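Long-range contacts in histidine--tRNA ligase (Thermus thermophilus, PDB 1ADY), which catalyses the ATP-driven attachment of L-histidine to tRNA(His), releasing AMP and diphosphate, and works as a class II homodimer: residues R103-G108 with H125-E130; R18-I23 with F307-V312; P335-A340 with D387-G392. All coordinates share one frame; numbering follows the deposited sequence.

Contact 1: residues R103-G108 with H125-E130; sequences RLWMAG and HQVNYE. With HAM (histidyl-adenosine monophosphate), chain F.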
loop_
_atom_site.group_PDB
_atom_site.type_symbol
_atom_site.label_atom_id
_atom_site.label_comp_id
_atom_site.label_asym_id
_atom_site.label_seq_id
_atom_site.Cartn_x
_atom_site.Cartn_y
_atom_site.Cartn_z
ATOM N N ARG A 103 9.352 14.531 -11.945
ATOM C CA ARG A 103 8.663 14.580 -10.652
ATOM C C ARG A 103 8.051 13.211 -10.320
ATOM O O ARG A 103 7.324 12.631 -11.136
ATOM C CB ARG A 103 7.574 15.658 -10.667
ATOM C CG ARG A 103 8.099 17.079 -10.816
ATOM C CD ARG A 103 6.960 18.079 -10.935
ATOM N NE ARG A 103 7.414 19.471 -10.992
ATOM C CZ ARG A 103 7.889 20.074 -12.082
ATOM N NH1 ARG A 103 7.989 19.420 -13.232
ATOM N NH2 ARG A 103 8.245 21.349 -12.027
ATOM N N LEU A 104 8.337 12.706 -9.122
ATOM C CA LEU A 104 7.840 11.402 -8.688
ATOM C C LEU A 104 7.191 11.474 -7.310
ATOM O O LEU A 104 7.637 12.224 -6.443
ATOM C CB LEU A 104 8.992 10.387 -8.626
ATOM C CG LEU A 104 9.868 10.179 -9.864
ATOM C CD1 LEU A 104 11.010 9.231 -9.531
ATOM C CD2 LEU A 104 9.029 9.650 -11.016
ATOM N N TRP A 105 6.176 10.650 -7.089
ATOM C CA TRP A 105 5.503 10.632 -5.798
ATOM C C TRP A 105 4.973 9.237 -5.475
ATOM O O TRP A 105 4.774 8.410 -6.376
ATOM C CB TRP A 105 4.347 11.642 -5.781
ATOM C CG TRP A 105 3.045 11.081 -6.288
ATOM C CD1 TRP A 105 2.640 10.989 -7.588
ATOM C CD2 TRP A 105 1.996 10.513 -5.500
ATOM N NE1 TRP A 105 1.402 10.396 -7.658
ATOM C CE2 TRP A 105 0.982 10.094 -6.386
ATOM C CE3 TRP A 105 1.811 10.317 -4.121
ATOM C CZ2 TRP A 105 -0.196 9.494 -5.949
ATOM C CZ3 TRP A 105 0.637 9.720 -3.683
ATOM C CH2 TRP A 105 -0.351 9.316 -4.595
ATOM N N MET A 106 4.712 9.002 -4.191
ATOM C CA MET A 106 4.176 7.732 -3.714
ATOM C C MET A 106 3.788 7.897 -2.254
ATOM O O MET A 106 4.077 8.926 -1.640
ATOM C CB MET A 106 5.224 6.618 -3.815
ATOM C CG MET A 106 6.291 6.691 -2.731
ATOM S SD MET A 106 7.202 5.161 -2.509
ATOM C CE MET A 106 8.682 5.495 -3.498
ATOM N N ALA A 107 3.144 6.875 -1.706
ATOM C CA ALA A 107 2.726 6.854 -0.308
ATOM C C ALA A 107 2.901 5.410 0.131
ATOM O O ALA A 107 2.457 4.491 -0.567
ATOM C CB ALA A 107 1.270 7.272 -0.172
ATOM N N GLY A 108 3.592 5.197 1.242
ATOM C CA GLY A 108 3.796 3.836 1.703
ATOM C C GLY A 108 4.389 3.765 3.090
ATOM O O GLY A 108 4.540 4.790 3.762
ATOM N N HIS A 125 3.823 5.641 7.932
ATOM C CA HIS A 125 3.533 5.840 6.515
ATOM C C HIS A 125 3.715 7.309 6.160
ATOM O O HIS A 125 3.270 8.187 6.903
ATOM C CB HIS A 125 2.090 5.435 6.204
ATOM C CG HIS A 125 1.779 4.005 6.516
ATOM N ND1 HIS A 125 1.490 3.570 7.791
ATOM C CD2 HIS A 125 1.703 2.915 5.717
ATOM C CE1 HIS A 125 1.247 2.272 7.763
ATOM N NE2 HIS A 125 1.369 1.851 6.517
ATOM N N GLN A 126 4.337 7.573 5.018
ATOM C CA GLN A 126 4.557 8.948 4.586
ATOM C C GLN A 126 4.350 9.146 3.092
ATOM O O GLN A 126 4.534 8.218 2.305
ATOM C CB GLN A 126 5.962 9.423 4.974
ATOM C CG GLN A 126 7.109 8.735 4.237
ATOM C CD GLN A 126 8.492 9.242 4.662
ATOM O OE1 GLN A 126 8.728 9.545 5.836
ATOM N NE2 GLN A 126 9.413 9.318 3.703
ATOM N N VAL A 127 3.898 10.342 2.723
ATOM C CA VAL A 127 3.697 10.699 1.320
ATOM C C VAL A 127 5.027 11.312 0.919
ATOM O O VAL A 127 5.556 12.171 1.631
ATOM C CB VAL A 127 2.552 11.720 1.154
ATOM C CG1 VAL A 127 2.480 12.209 -0.283
ATOM C CG2 VAL A 127 1.229 11.087 1.566
ATOM N N ASN A 128 5.569 10.885 -0.211
ATOM C CA ASN A 128 6.871 11.357 -0.647
ATOM C C ASN A 128 6.844 11.996 -2.021
ATOM O O ASN A 128 6.354 11.394 -2.972
ATOM C CB ASN A 128 7.834 10.164 -0.646
ATOM C CG ASN A 128 9.283 10.573 -0.800
ATOM O OD1 ASN A 128 10.014 10.682 0.188
ATOM N ND2 ASN A 128 9.724 10.740 -2.043
ATOM N N TYR A 129 7.400 13.202 -2.123
ATOM C CA TYR A 129 7.469 13.937 -3.389
ATOM C C TYR A 129 8.923 14.210 -3.761
ATOM O O TYR A 129 9.725 14.555 -2.894
ATOM C CB TYR A 129 6.714 15.261 -3.295
ATOM C CG TYR A 129 6.978 16.176 -4.461
ATOM C CD1 TYR A 129 6.446 15.906 -5.718
ATOM C CD2 TYR A 129 7.784 17.298 -4.313
ATOM C CE1 TYR A 129 6.715 16.734 -6.811
ATOM C CE2 TYR A 129 8.061 18.134 -5.394
ATOM C CZ TYR A 129 7.524 17.849 -6.641
ATOM O OH TYR A 129 7.796 18.671 -7.713
ATOM N N GLU A 130 9.222 14.140 -5.058
ATOM C CA GLU A 130 10.568 14.332 -5.587
ATOM C C GLU A 130 10.569 15.071 -6.923
ATOM O O GLU A 130 9.672 14.887 -7.751
ATOM C CB GLU A 130 11.224 12.959 -5.786
ATOM C CG GLU A 130 12.518 12.725 -5.021
ATOM C CD GLU A 130 12.367 12.893 -3.521
ATOM O OE1 GLU A 130 12.169 14.043 -3.085
ATOM O OE2 GLU A 130 12.467 11.897 -2.774
HETATM P P HAM F . 12.555 12.817 7.674
HETATM O O1P HAM F . 13.469 11.702 8.002
HETATM O O2P HAM F . 12.830 14.086 8.381
HETATM O O3P HAM F . 12.562 12.989 6.075
HETATM O "O5'" HAM F . 11.040 12.484 8.063
HETATM C "C5'" HAM F . 9.996 13.262 7.479
HETATM C "C4'" HAM F . 8.672 13.044 8.185
HETATM O "O4'" HAM F . 8.443 11.637 8.367
HETATM C "C3'" HAM F . 8.671 13.622 9.586
HETATM O "O3'" HAM F . 8.367 15.017 9.654
HETATM C "C2'" HAM F . 7.519 12.841 10.186
HETATM O "O2'" HAM F . 6.236 13.380 9.812
HETATM C "C1'" HAM F . 7.718 11.455 9.590
HETATM N N9 HAM F . 8.432 10.491 10.451
HETATM C C8 HAM F . 9.760 10.287 10.538
HETATM N N7 HAM F . 10.067 9.405 11.498
HETATM C C5 HAM F . 8.870 9.071 11.984
HETATM C C6 HAM F . 8.654 8.179 13.045
HETATM N N6 HAM F . 9.653 7.600 13.652
HETATM N N1 HAM F . 7.364 7.949 13.373
HETATM C C2 HAM F . 6.372 8.571 12.736
HETATM N N3 HAM F . 6.579 9.449 11.754
HETATM C C4 HAM F . 7.850 9.698 11.360
HETATM C C HAM F . 12.768 12.097 4.971
HETATM O O HAM F . 12.572 10.901 5.105
HETATM C CA HAM F . 13.284 12.617 3.633
HETATM N N HAM F . 13.659 11.516 2.766
HETATM C CB HAM F . 12.224 13.489 2.943
HETATM C CG HAM F . 12.670 14.022 1.616
HETATM C CD2 HAM F . 12.223 13.778 0.361
HETATM N ND1 HAM F . 13.773 14.837 1.476
HETATM C CE1 HAM F . 14.002 15.046 0.193
HETATM N NE2 HAM F . 13.081 14.410 -0.507
#
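The phenol of Tyr129 meets the guanidinium of Arg103 at its edge, near the guanidinium plane: the two side chains run alongside each other in the same direction, their planes 32° apart, with OH 3.4 Å from CD of Arg103. The strands form an antiparallel hairpin, motif 2 of the class II synthetase catalytic domain. Leu104 O and Arg103 CB approach the Tyr129 ring obliquely, and Phe305 meets this ring from the next strand. Val127 CG1 comes obliquely to the indole of Trp105, 4.3 Å from its CE3, while Gly108 lies obliquely beside the imidazole of His125. Leu104 with Glu130, Met106 with Asn128 and Gly108 with Gln126 form the hydrogen-bonded pairs, each joined by two backbone bonds, of which Gly108 N to Gln126 O is weak; Asn128 N to Met106 O, 2.8 Å, is nearly straight at 174°. Trp105, Ala107, Val127 and Tyr129 share one face, covered by helices 14-33 and 137-153. There Arg103 NH2 forms a salt bridge with Glu142, and Trp105 NE1 bonds to Glu32. The other face, with Leu104, Met106, Asn128 and Glu130, packs on Met86 of helix 83-92 and carries the histidyl-adenylate. With CG of Asn128 turned anti to the backbone N (chi1 -168°), its OD1 lies 3.8 Å from CD2 of the ligand's imidazole. Glu130 bends at chi2, bringing its carboxylate to the ligand. Asn128 ND2 gives a 3.1 Å bond to Glu130 OE2 from above the carboxylate plane, helping to position the group, and Thr83 OG1 adds a weak bond to the same oxygen. The other carboxylate oxygen, Glu130 OE1, accepts from NE2 of the ligand's histidyl ring at 2.8 Å.

Contact 2: residues R18-I23 with F307-V312; sequences RMHQRI and FGVERV. With HAM (histidyl-adenosine monophosphate), chain F; SO4 (sulfate ion), chain E.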
loop_
_atom_site.group_PDB
_atom_site.type_symbol
_atom_site.label_atom_id
_atom_site.label_comp_id
_atom_site.label_asym_id
_atom_site.label_seq_id
_atom_site.Cartn_x
_atom_site.Cartn_y
_atom_site.Cartn_z
ATOM N N ARG A 18 -9.470 5.085 7.355
ATOM C CA ARG A 18 -10.114 5.994 6.408
ATOM C C ARG A 18 -9.435 7.364 6.343
ATOM O O ARG A 18 -9.245 7.917 5.255
ATOM C CB ARG A 18 -11.588 6.152 6.760
ATOM C CG ARG A 18 -12.403 4.899 6.529
ATOM C CD ARG A 18 -13.694 4.940 7.317
ATOM N NE ARG A 18 -14.518 6.102 6.983
ATOM C CZ ARG A 18 -15.509 6.553 7.745
ATOM N NH1 ARG A 18 -15.799 5.943 8.889
ATOM N NH2 ARG A 18 -16.215 7.609 7.364
ATOM N N MET A 19 -9.042 7.893 7.500
ATOM C CA MET A 19 -8.375 9.189 7.561
ATOM C C MET A 19 -7.080 9.122 6.749
ATOM O O MET A 19 -6.780 10.028 5.965
ATOM C CB MET A 19 -8.070 9.577 9.012
ATOM C CG MET A 19 -7.668 11.038 9.192
ATOM S SD MET A 19 -8.972 12.191 8.711
ATOM C CE MET A 19 -9.584 12.732 10.318
ATOM N N HIS A 20 -6.338 8.028 6.909
ATOM C CA HIS A 20 -5.093 7.836 6.176
ATOM C C HIS A 20 -5.372 7.863 4.685
ATOM O O HIS A 20 -4.616 8.447 3.908
ATOM C CB HIS A 20 -4.465 6.488 6.515
ATOM C CG HIS A 20 -3.814 6.439 7.859
ATOM N ND1 HIS A 20 -2.649 5.737 8.089
ATOM C CD2 HIS A 20 -4.165 6.987 9.047
ATOM C CE1 HIS A 20 -2.312 5.853 9.361
ATOM N NE2 HIS A 20 -3.215 6.607 9.965
ATOM N N GLN A 21 -6.461 7.219 4.291
ATOM C CA GLN A 21 -6.835 7.158 2.889
ATOM C C GLN A 21 -7.218 8.535 2.350
ATOM O O GLN A 21 -6.909 8.860 1.199
ATOM C CB GLN A 21 -7.940 6.120 2.693
ATOM C CG GLN A 21 -7.475 4.723 3.120
ATOM C CD GLN A 21 -8.526 3.641 2.952
ATOM O OE1 GLN A 21 -9.631 3.740 3.482
ATOM N NE2 GLN A 21 -8.166 2.582 2.245
ATOM N N ARG A 22 -7.835 9.363 3.193
ATOM C CA ARG A 22 -8.214 10.718 2.796
ATOM C C ARG A 22 -6.957 11.547 2.590
ATOM O O ARG A 22 -6.817 12.236 1.582
ATOM C CB ARG A 22 -9.086 11.381 3.858
ATOM C CG ARG A 22 -10.545 11.004 3.781
ATOM C CD ARG A 22 -11.380 11.983 4.582
ATOM N NE ARG A 22 -12.810 11.728 4.451
ATOM C CZ ARG A 22 -13.756 12.507 4.969
ATOM N NH1 ARG A 22 -13.426 13.597 5.652
ATOM N NH2 ARG A 22 -15.033 12.185 4.824
ATOM N N ILE A 23 -6.034 11.450 3.545
ATOM C CA ILE A 23 -4.771 12.176 3.495
ATOM C C ILE A 23 -4.025 11.851 2.203
ATOM O O ILE A 23 -3.642 12.757 1.453
ATOM C CB ILE A 23 -3.883 11.837 4.715
ATOM C CG1 ILE A 23 -4.544 12.348 5.999
ATOM C CG2 ILE A 23 -2.492 12.440 4.553
ATOM C CD1 ILE A 23 -3.826 11.942 7.271
ATOM N N PHE A 307 5.905 13.744 4.298
ATOM C CA PHE A 307 5.218 14.005 5.553
ATOM C C PHE A 307 4.594 12.743 6.132
ATOM O O PHE A 307 4.090 11.890 5.392
ATOM C CB PHE A 307 4.172 15.119 5.398
ATOM C CG PHE A 307 3.003 14.764 4.510
ATOM C CD1 PHE A 307 1.910 14.072 5.020
ATOM C CD2 PHE A 307 2.963 15.183 3.185
ATOM C CE1 PHE A 307 0.795 13.808 4.227
ATOM C CE2 PHE A 307 1.852 14.924 2.389
ATOM C CZ PHE A 307 0.767 14.236 2.913
ATOM N N GLY A 308 4.632 12.632 7.456
ATOM C CA GLY A 308 4.073 11.480 8.138
ATOM C C GLY A 308 2.564 11.530 8.217
ATOM O O GLY A 308 1.989 12.385 8.895
ATOM N N VAL A 309 1.920 10.579 7.550
ATOM C CA VAL A 309 0.467 10.494 7.525
ATOM C C VAL A 309 -0.124 10.416 8.937
ATOM O O VAL A 309 -1.172 11.008 9.219
ATOM C CB VAL A 309 0.000 9.275 6.709
ATOM C CG1 VAL A 309 -1.518 9.272 6.589
ATOM C CG2 VAL A 309 0.651 9.285 5.334
ATOM N N GLU A 310 0.566 9.711 9.828
ATOM C CA GLU A 310 0.101 9.579 11.206
ATOM C C GLU A 310 0.102 10.951 11.885
ATOM O O GLU A 310 -0.898 11.358 12.477
ATOM C CB GLU A 310 0.981 8.600 11.992
ATOM C CG GLU A 310 0.807 7.132 11.611
ATOM C CD GLU A 310 1.666 6.687 10.436
ATOM O OE1 GLU A 310 2.409 7.519 9.869
ATOM O OE2 GLU A 310 1.608 5.487 10.087
ATOM N N ARG A 311 1.219 11.668 11.761
ATOM C CA ARG A 311 1.369 12.997 12.351
ATOM C C ARG A 311 0.251 13.887 11.817
ATOM O O ARG A 311 -0.456 14.538 12.587
ATOM C CB ARG A 311 2.731 13.594 11.977
ATOM C CG ARG A 311 3.948 12.827 12.495
ATOM C CD ARG A 311 4.336 13.270 13.894
ATOM N NE ARG A 311 5.553 12.619 14.395
ATOM C CZ ARG A 311 6.789 12.885 13.972
ATOM N NH1 ARG A 311 7.007 13.789 13.026
ATOM N NH2 ARG A 311 7.821 12.277 14.535
ATOM N N VAL A 312 0.066 13.870 10.497
ATOM C CA VAL A 312 -0.970 14.669 9.856
ATOM C C VAL A 312 -2.344 14.324 10.426
ATOM O O VAL A 312 -3.173 15.212 10.656
ATOM C CB VAL A 312 -0.971 14.462 8.336
ATOM C CG1 VAL A 312 -1.997 15.376 7.677
ATOM C CG2 VAL A 312 0.403 14.742 7.785
HETATM P P HAM F . 12.555 12.817 7.674
HETATM O O1P HAM F . 13.469 11.702 8.002
HETATM O O2P HAM F . 12.830 14.086 8.381
HETATM O O3P HAM F . 12.562 12.989 6.075
HETATM O "O5'" HAM F . 11.040 12.484 8.063
HETATM C "C5'" HAM F . 9.996 13.262 7.479
HETATM C "C4'" HAM F . 8.672 13.044 8.185
HETATM O "O4'" HAM F . 8.443 11.637 8.367
HETATM C "C3'" HAM F . 8.671 13.622 9.586
HETATM O "O3'" HAM F . 8.367 15.017 9.654
HETATM C "C2'" HAM F . 7.519 12.841 10.186
HETATM O "O2'" HAM F . 6.236 13.380 9.812
HETATM C "C1'" HAM F . 7.718 11.455 9.590
HETATM N N9 HAM F . 8.432 10.491 10.451
HETATM C C8 HAM F . 9.760 10.287 10.538
HETATM N N7 HAM F . 10.067 9.405 11.498
HETATM C C5 HAM F . 8.870 9.071 11.984
HETATM C C6 HAM F . 8.654 8.179 13.045
HETATM N N6 HAM F . 9.653 7.600 13.652
HETATM N N1 HAM F . 7.364 7.949 13.373
HETATM C C2 HAM F . 6.372 8.571 12.736
HETATM N N3 HAM F . 6.579 9.449 11.754
HETATM C C4 HAM F . 7.850 9.698 11.360
HETATM C C HAM F . 12.768 12.097 4.971
HETATM O O HAM F . 12.572 10.901 5.105
HETATM C CA HAM F . 13.284 12.617 3.633
HETATM N N HAM F . 13.659 11.516 2.766
HETATM C CB HAM F . 12.224 13.489 2.943
HETATM C CG HAM F . 12.670 14.022 1.616
HETATM C CD2 HAM F . 12.223 13.778 0.361
HETATM N ND1 HAM F . 13.773 14.837 1.476
HETATM C CE1 HAM F . 14.002 15.046 0.193
HETATM N NE2 HAM F . 13.081 14.410 -0.507
HETATM S S SO4 E . -14.775 8.195 3.601
HETATM O O1 SO4 E . -15.600 8.202 2.423
HETATM O O2 SO4 E . -14.751 6.920 4.260
HETATM O O3 SO4 E . -15.298 9.118 4.538
HETATM O O4 SO4 E . -13.438 8.534 3.227
#
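Ile23 and Val309 carry the apolar packing: the two side chains pass in opposite directions, and Ile23 CD1 lies 3.6 Å from Val309 CG1; with CD1 anti to CA (chi2 174°), the same methyl also reaches Val312 CG1, at 3.9 Å. The other branch of Ile23, CG2, meets the edge of the Phe307 ring in the ring plane, 3.6 Å from CE1. A CH-pi contact adds to this: Val309 CG1 sits over one face of the His20 imidazole, 4.1 Å from the centroid and offset toward the rim. The His20 ring stands nearly perpendicular to the Glu310 carboxylate, whose OE2 is bonded to His125. Helix 14-33 belongs to motif 1 of the class II fold, and strand 302-308 with helix 309-318 forms motif 3; Gln21, on the motif 1 helix, bonds to Glu38 of the second subunit. Polar bonds lie at opposite ends of the contact. On the motif 3 side Gly308, the N-cap residue, gives its N-H to ligand O2' at 2.9 Å, and the Arg311 guanidinium places a face against N3 of the adenine. On the far side of helix 14-33, Arg18 and Arg22 turn guanidinium edges to a sulfate, probably from the crystallisation liquor: Arg18 NE binds O2 at 2.9 Å and Arg22 NH2 binds O3 at 3.1 Å, with weaker bonds beside them. A leucine in place of Arg18 would probably cost the sulfate its bonds from Arg18 NE and NH2 and leave Pro324 O without the bond it receives from Arg18 NH2.

Contact 3: residues P335-A340 with D387-G392; sequences PLTEEA and DELRAG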
loop_
_atom_site.group_PDB
_atom_site.type_symbol
_atom_site.label_atom_id
_atom_site.label_comp_id
_atom_site.label_asym_id
_atom_site.label_seq_id
_atom_site.Cartn_x
_atom_site.Cartn_y
_atom_site.Cartn_z
ATOM N N PRO A 335 -33.268 -14.486 8.223
ATOM C CA PRO A 335 -33.965 -15.765 8.026
ATOM C C PRO A 335 -34.845 -16.095 9.229
ATOM O O PRO A 335 -34.414 -15.988 10.383
ATOM C CB PRO A 335 -32.813 -16.773 7.917
ATOM C CG PRO A 335 -31.609 -15.937 7.588
ATOM C CD PRO A 335 -31.830 -14.717 8.429
ATOM N N LEU A 336 -36.073 -16.513 8.958
ATOM C CA LEU A 336 -37.003 -16.864 10.020
ATOM C C LEU A 336 -37.070 -18.386 10.219
ATOM O O LEU A 336 -37.619 -18.872 11.211
ATOM C CB LEU A 336 -38.384 -16.281 9.707
ATOM C CG LEU A 336 -38.406 -14.759 9.527
ATOM C CD1 LEU A 336 -39.766 -14.300 9.025
ATOM C CD2 LEU A 336 -38.042 -14.072 10.840
ATOM N N THR A 337 -36.507 -19.128 9.269
ATOM C CA THR A 337 -36.478 -20.588 9.320
ATOM C C THR A 337 -35.076 -21.035 8.898
ATOM O O THR A 337 -34.357 -20.285 8.234
ATOM C CB THR A 337 -37.520 -21.216 8.355
ATOM O OG1 THR A 337 -37.137 -20.965 6.995
ATOM C CG2 THR A 337 -38.911 -20.634 8.601
ATOM N N GLU A 338 -34.688 -22.252 9.266
ATOM C CA GLU A 338 -33.361 -22.759 8.920
ATOM C C GLU A 338 -33.191 -22.869 7.413
ATOM O O GLU A 338 -32.112 -22.618 6.880
ATOM C CB GLU A 338 -33.113 -24.120 9.575
ATOM C CG GLU A 338 -31.652 -24.565 9.560
ATOM C CD GLU A 338 -30.755 -23.684 10.422
ATOM O OE1 GLU A 338 -31.006 -23.588 11.647
ATOM O OE2 GLU A 338 -29.797 -23.092 9.877
ATOM N N GLU A 339 -34.276 -23.218 6.729
ATOM C CA GLU A 339 -34.263 -23.361 5.277
ATOM C C GLU A 339 -34.039 -22.001 4.615
ATOM O O GLU A 339 -33.529 -21.919 3.493
ATOM C CB GLU A 339 -35.586 -23.974 4.797
ATOM C CG GLU A 339 -35.618 -24.322 3.307
ATOM C CD GLU A 339 -36.891 -25.049 2.887
ATOM O OE1 GLU A 339 -37.134 -26.167 3.391
ATOM O OE2 GLU A 339 -37.638 -24.509 2.039
ATOM N N ALA A 340 -34.381 -20.940 5.343
ATOM C CA ALA A 340 -34.249 -19.568 4.851
ATOM C C ALA A 340 -32.827 -19.012 4.811
ATOM O O ALA A 340 -32.496 -18.234 3.912
ATOM C CB ALA A 340 -35.149 -18.633 5.653
ATOM N N ASP A 387 -43.750 -18.183 4.427
ATOM C CA ASP A 387 -44.644 -17.559 3.452
ATOM C C ASP A 387 -43.933 -17.048 2.207
ATOM O O ASP A 387 -44.235 -17.487 1.095
ATOM C CB ASP A 387 -45.444 -16.428 4.102
ATOM C CG ASP A 387 -46.281 -16.908 5.268
ATOM O OD1 ASP A 387 -47.239 -17.675 5.035
ATOM O OD2 ASP A 387 -45.975 -16.528 6.419
ATOM N N GLU A 388 -42.974 -16.145 2.401
ATOM C CA GLU A 388 -42.227 -15.575 1.281
ATOM C C GLU A 388 -41.396 -16.608 0.536
ATOM O O GLU A 388 -41.284 -16.535 -0.686
ATOM C CB GLU A 388 -41.352 -14.394 1.713
ATOM C CG GLU A 388 -40.813 -14.457 3.131
ATOM C CD GLU A 388 -41.793 -13.902 4.159
ATOM O OE1 GLU A 388 -42.362 -12.818 3.914
ATOM O OE2 GLU A 388 -41.991 -14.542 5.216
ATOM N N LEU A 389 -40.842 -17.580 1.259
ATOM C CA LEU A 389 -40.046 -18.627 0.625
ATOM C C LEU A 389 -40.882 -19.369 -0.407
ATOM O O LEU A 389 -40.483 -19.521 -1.563
ATOM C CB LEU A 389 -39.528 -19.630 1.659
ATOM C CG LEU A 389 -38.238 -19.282 2.402
ATOM C CD1 LEU A 389 -37.889 -20.395 3.381
ATOM C CD2 LEU A 389 -37.115 -19.082 1.398
ATOM N N ARG A 390 -42.063 -19.795 0.012
ATOM C CA ARG A 390 -42.944 -20.528 -0.873
ATOM C C ARG A 390 -43.566 -19.633 -1.943
ATOM O O ARG A 390 -43.873 -20.097 -3.040
ATOM C CB ARG A 390 -44.013 -21.258 -0.065
ATOM C CG ARG A 390 -43.448 -22.032 1.122
ATOM C CD ARG A 390 -44.395 -23.137 1.543
ATOM N NE ARG A 390 -44.483 -23.292 2.992
ATOM C CZ ARG A 390 -45.371 -24.067 3.610
ATOM N NH1 ARG A 390 -46.255 -24.769 2.910
ATOM N NH2 ARG A 390 -45.385 -24.138 4.934
ATOM N N ALA A 391 -43.720 -18.347 -1.641
ATOM C CA ALA A 391 -44.290 -17.396 -2.596
ATOM C C ALA A 391 -43.255 -16.766 -3.540
ATOM O O ALA A 391 -43.620 -16.048 -4.477
ATOM C CB ALA A 391 -45.053 -16.308 -1.856
ATOM N N GLY A 392 -41.973 -17.022 -3.291
ATOM C CA GLY A 392 -40.922 -16.457 -4.126
ATOM C C GLY A 392 -40.854 -14.946 -3.992
ATOM O O GLY A 392 -40.462 -14.235 -4.928
#
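Leu389 fills the closely packed part of this contact with one methyl, CD1, which touches both Thr337 and Ala340 on the other segment. Its chain is extended, CD1 anti to CA (chi2 180°), which carries the methyl across to 3.7 Å from Thr337 OG1 and 4.0 Å from Ala340 CB. The side chains of Thr337 and Leu389 run antiparallel past one another, with the methyl beside the hydroxyl. That hydroxyl already has a task: Thr337 is the N-cap of helix 338-351, and with OG1 between the backbone N and the carbonyl carbon (chi1 68°) it accepts a weak capping bond from Ala340 N at 3.2 Å. The contact lies in the anticodon-binding domain, an alpha/beta fold, at the carboxyl ends of the neighbouring parallel strands 331-335 and 380-384, each of which leads into one of the helices that meet here. A backbone bond between Leu336 and Leu384 ties the strand ends together. Away from Leu389 the fit is looser. Leu336 CD1 is 4.4 Å from Glu388 OE2, a distant approach of a methyl to an oxygen; the carboxylate's own bonds go to Thr395 (OE1) and Gly385 N (OE2). On the solvent side the exposed Glu339 comes to Leu389 with its carboxylate oxygen OE2, 4.3 Å from CD1, while Glu343, a turn further along helix 338-351, also touches the leucine. Helix 386-391 ends close by in a Schellman motif, where Gly392 takes a positive phi of 66° and its N returns a weak 3.4 Å bond to Leu389 O.

Overall arrangement
Contacts 1 and 2 belong to the catalytic domain, their centres 12 Å apart, and touch: strands 123-132 and 302-308 are neighbours in one sheet, His125 O probably bonds to Val309 N, and both contacts reach the histidyl-adenylate. Along the chain contact 1 is nested inside the long loop closed by contact 2, which brings motifs 1 and 3 together around the motif 2 hairpin. Contact 3 follows in series, in the anticodon-binding domain with a sheet of its own; its centre lies 53 Å from that of contact 1 and 46 Å from that of contact 2. This is consistent with aminoacylation and anticodon recognition being housed in separate parts of the subunit.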